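Local coordinates for putative calcium-regulated periplasmic protein (Bacteroides thetaiotaomicron, PDB 3DB7) that binds calcium ions through acidic side chains and is probably a calcium-regulated periplasmic protein of the PepSY-like family, its precise role being unknown, at residues I76-I81 with L118-I123. Residues are numbered along the deposited sequence; the frame is centred on the assembly and turned at random. Where two conformers were deposited one is given.
Sequences IIPAAI and LKFNLI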
ATOM      1  N   ILE A  76       5.486 -16.037   8.739  1.00 11.07           N
ATOM      2  CA  ILE A  76       4.491 -14.947   8.870  1.00 10.95           C
ATOM      3  C   ILE A  76       3.482 -14.932   7.712  1.00 12.21           C
ATOM      4  O   ILE A  76       2.379 -14.401   7.837  1.00 12.47           O
ATOM      5  CB  ILE A  76       5.245 -13.580   8.865  1.00 11.75           C
ATOM      6  CG1 ILE A  76       6.142 -13.488  10.099  1.00 13.72           C
ATOM      7  CG2 ILE A  76       4.293 -12.359   8.861  1.00 14.34           C
ATOM      8  CD1 ILE A  76       7.158 -12.324  10.045  1.00 13.21           C
ATOM      9  N   ILE A  77       3.876 -15.445   6.548  1.00 10.77           N
ATOM     10  CA  ILE A  77       3.071 -15.372   5.337  1.00  9.91           C
ATOM     11  C   ILE A  77       2.023 -16.487   5.262  1.00 10.84           C
ATOM     12  O   ILE A  77       2.371 -17.686   5.370  1.00 11.26           O
ATOM     13  CB  ILE A  77       3.996 -15.482   4.094  1.00 11.94           C
ATOM     14  CG1 ILE A  77       5.128 -14.442   4.153  1.00 11.73           C
ATOM     15  CG2 ILE A  77       3.202 -15.355   2.824  1.00 11.44           C
ATOM     16  CD1 ILE A  77       6.185 -14.671   3.143  1.00 11.32           C
ATOM     17  N   PRO A  78       0.741 -16.131   5.121  1.00 10.78           N
ATOM     18  CA  PRO A  78      -0.267 -17.194   5.034  1.00 10.04           C
ATOM     19  C   PRO A  78       0.071 -18.177   3.919  1.00  9.93           C
ATOM     20  O   PRO A  78       0.539 -17.781   2.856  1.00 10.43           O
ATOM     21  CB  PRO A  78      -1.573 -16.436   4.749  1.00 12.53           C
ATOM     22  CG  PRO A  78      -1.340 -15.028   5.304  1.00 13.44           C
ATOM     23  CD  PRO A  78       0.140 -14.771   5.183  1.00 12.55           C
ATOM     24  N   ALA A  79      -0.164 -19.462   4.193  1.00  8.54           N
ATOM     25  CA  ALA A  79       0.258 -20.487   3.257  1.00  7.02           C
ATOM     26  C   ALA A  79      -0.286 -20.272   1.867  1.00  8.06           C
ATOM     27  O   ALA A  79       0.408 -20.494   0.874  1.00  8.41           O
ATOM     28  CB  ALA A  79      -0.153 -21.900   3.782  1.00  9.18           C
ATOM     29  N   ALA A  80      -1.526 -19.830   1.749  1.00 10.38           N
ATOM     30  CA  ALA A  80      -2.110 -19.697   0.415  1.00 10.16           C
ATOM     31  C   ALA A  80      -1.412 -18.574  -0.349  1.00  9.57           C
ATOM     32  O   ALA A  80      -1.203 -18.642  -1.553  1.00 10.92           O
ATOM     33  CB  ALA A  80      -3.622 -19.377   0.458  1.00 10.67           C
ATOM     34  N   ILE A  81      -0.965 -17.555   0.383  1.00 10.59           N
ATOM     35  CA  ILE A  81      -0.276 -16.423  -0.277  1.00  9.19           C
ATOM     36  C   ILE A  81       1.154 -16.871  -0.680  1.00  9.21           C
ATOM     37  O   ILE A  81       1.635 -16.615  -1.774  1.00  9.05           O
ATOM     38  CB  ILE A  81      -0.241 -15.198   0.616  1.00 11.68           C
ATOM     39  CG1 ILE A  81      -1.667 -14.641   0.751  1.00 10.76           C
ATOM     40  CG2 ILE A  81       0.727 -14.130   0.091  1.00 11.24           C
ATOM     41  CD1 ILE A  81      -1.845 -13.425   1.731  1.00 13.52           C
ATOM     42  N   LEU A 118      -9.276 -11.622   2.845  1.00 10.39           N
ATOM     43  CA  LEU A 118      -8.913 -12.354   4.057  1.00  9.01           C
ATOM     44  C   LEU A 118      -9.120 -13.854   3.896  1.00 11.38           C
ATOM     45  O   LEU A 118      -8.695 -14.641   4.780  1.00 14.18           O
ATOM     46  CB  LEU A 118      -9.622 -11.766   5.305  1.00 13.38           C
ATOM     47  CG  LEU A 118      -9.165 -10.360   5.727  1.00 14.74           C
ATOM     48  CD1 LEU A 118      -9.760  -9.967   7.111  1.00 19.78           C
ATOM     49  CD2 LEU A 118      -7.675 -10.242   5.749  1.00 18.91           C
ATOM     50  N   LYS A 119      -9.770 -14.256   2.811  0.60 12.04           N
ATOM     51  CA  LYS A 119      -9.873 -15.664   2.472  0.60 11.27           C
ATOM     52  C   LYS A 119      -8.840 -16.053   1.415  0.60 14.00           C
ATOM     53  O   LYS A 119      -8.914 -17.109   0.815  0.60 16.24           O
ATOM     54  CB  LYS A 119     -11.297 -16.009   2.025  0.60 12.89           C
ATOM     55  CG  LYS A 119     -12.327 -15.784   3.131  0.60 19.96           C
ATOM     56  CD  LYS A 119     -13.734 -15.732   2.581  0.60 23.76           C
ATOM     57  CE  LYS A 119     -14.761 -15.285   3.636  0.60 27.37           C
ATOM     58  NZ  LYS A 119     -15.969 -14.724   2.968  0.60 32.26           N
ATOM     59  N   PHE A 120      -7.907 -15.135   1.195  1.00 10.38           N
ATOM     60  CA  PHE A 120      -6.723 -15.369   0.337  1.00 10.00           C
ATOM     61  C   PHE A 120      -7.055 -15.465  -1.134  1.00 12.49           C
ATOM     62  O   PHE A 120      -6.275 -15.996  -1.936  1.00 13.14           O
ATOM     63  CB  PHE A 120      -5.854 -16.579   0.799  1.00 13.00           C
ATOM     64  CG  PHE A 120      -5.724 -16.679   2.261  1.00 18.65           C
ATOM     65  CD1 PHE A 120      -5.046 -15.735   2.970  1.00 14.90           C
ATOM     66  CD2 PHE A 120      -6.350 -17.710   2.930  1.00 22.91           C
ATOM     67  CE1 PHE A 120      -4.990 -15.827   4.386  1.00 18.47           C
ATOM     68  CE2 PHE A 120      -6.264 -17.808   4.314  1.00 26.62           C
ATOM     69  CZ  PHE A 120      -5.578 -16.878   5.021  1.00 19.47           C
ATOM     70  N   ASN A 121      -8.180 -14.875  -1.502  1.00  9.91           N
ATOM     71  CA  ASN A 121      -8.499 -14.701  -2.935  1.00 11.50           C
ATOM     72  C   ASN A 121      -7.789 -13.451  -3.470  1.00 10.63           C
ATOM     73  O   ASN A 121      -7.752 -12.426  -2.827  1.00 10.09           O
ATOM     74  CB  ASN A 121      -9.968 -14.538  -3.162  1.00 11.56           C
ATOM     75  CG  ASN A 121     -10.742 -15.738  -2.672  1.00 12.16           C
ATOM     76  OD1 ASN A 121     -10.515 -16.834  -3.121  1.00 12.21           O
ATOM     77  ND2 ASN A 121     -11.648 -15.522  -1.719  1.00 10.08           N
ATOM     78  N   LEU A 122      -7.163 -13.592  -4.625  1.00  9.96           N
ATOM     79  CA  LEU A 122      -6.497 -12.474  -5.255  1.00  8.55           C
ATOM     80  C   LEU A 122      -7.482 -11.402  -5.638  1.00 10.01           C
ATOM     81  O   LEU A 122      -8.498 -11.695  -6.258  1.00 10.43           O
ATOM     82  CB  LEU A 122      -5.792 -12.962  -6.527  1.00 10.07           C
ATOM     83  CG  LEU A 122      -4.912 -11.939  -7.226  1.00 11.75           C
ATOM     84  CD1 LEU A 122      -3.597 -11.677  -6.397  1.00 10.85           C
ATOM     85  CD2 LEU A 122      -4.549 -12.381  -8.651  1.00 11.77           C
ATOM     86  N   ILE A 123      -7.186 -10.162  -5.270  1.00  8.44           N
ATOM     87  CA  ILE A 123      -8.051  -9.033  -5.654  1.00  8.60           C
ATOM     88  C   ILE A 123      -7.322  -7.890  -6.349  1.00  8.96           C
ATOM     89  O   ILE A 123      -7.973  -6.947  -6.809  1.00  9.25           O
ATOM     90  CB  ILE A 123      -8.848  -8.508  -4.437  1.00 10.09           C
ATOM     91  CG1 ILE A 123      -7.944  -7.980  -3.318  1.00 12.18           C
ATOM     92  CG2 ILE A 123      -9.880  -9.633  -3.948  1.00  9.30           C
ATOM     93  CD1 ILE A 123      -8.699  -7.313  -2.170  1.00 12.28           C
TER
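The Phe120 side chain reaches the start of helix 79-88, meeting Pro78, Ala80 and Ile81 obliquely and through carbon atoms alone. The closest approach is from Pro78, the N-cap residue: its CB stands 3.5 Å from CE1 of Phe120, with Pro78 CG next at 3.8 Å from the same atom, and the pyrrolidine and the phenyl side chain cross at about a right angle. At the root of the aromatic side chain, Ala80 CB lies 3.6 Å from CB of Phe120 and is also near CG and CD2. Ile81 arrives last, with its CD1 4.1 Å from Phe120 CD1. Its CG1 is anti to the carbonyl carbon (chi1 -69°) and the chain is extended beyond it, which carries the delta methyl to the ring although the CB itself does not aim at the 118-123 segment. Within the turn, the carbonyl oxygen of Leu118 covers one face of the Phe120 ring, 3.8 Å above the plane and over the ring centre. Ile81 also packs on Tyr104, Val106 and Phe116 of the sheet.

Polar interactions stay within each segment or its surroundings. Phe120 has left-handed backbone angles (phi 71°) within the turn that links strands 113-117 and 122-126, and Asp117 OD1 accepts a hydrogen bond from Asn121 N and a weak one from Lys119 N. In the helix start, Ile81 N makes a weak bond to Pro78 O.

With no hydrogen bond across it and just 163 Å² buried, the contact joins a beta hairpin turn to the helix N-terminus through one partly exposed aromatic side chain, and its cohesion is probably dispersive and hydrophobic.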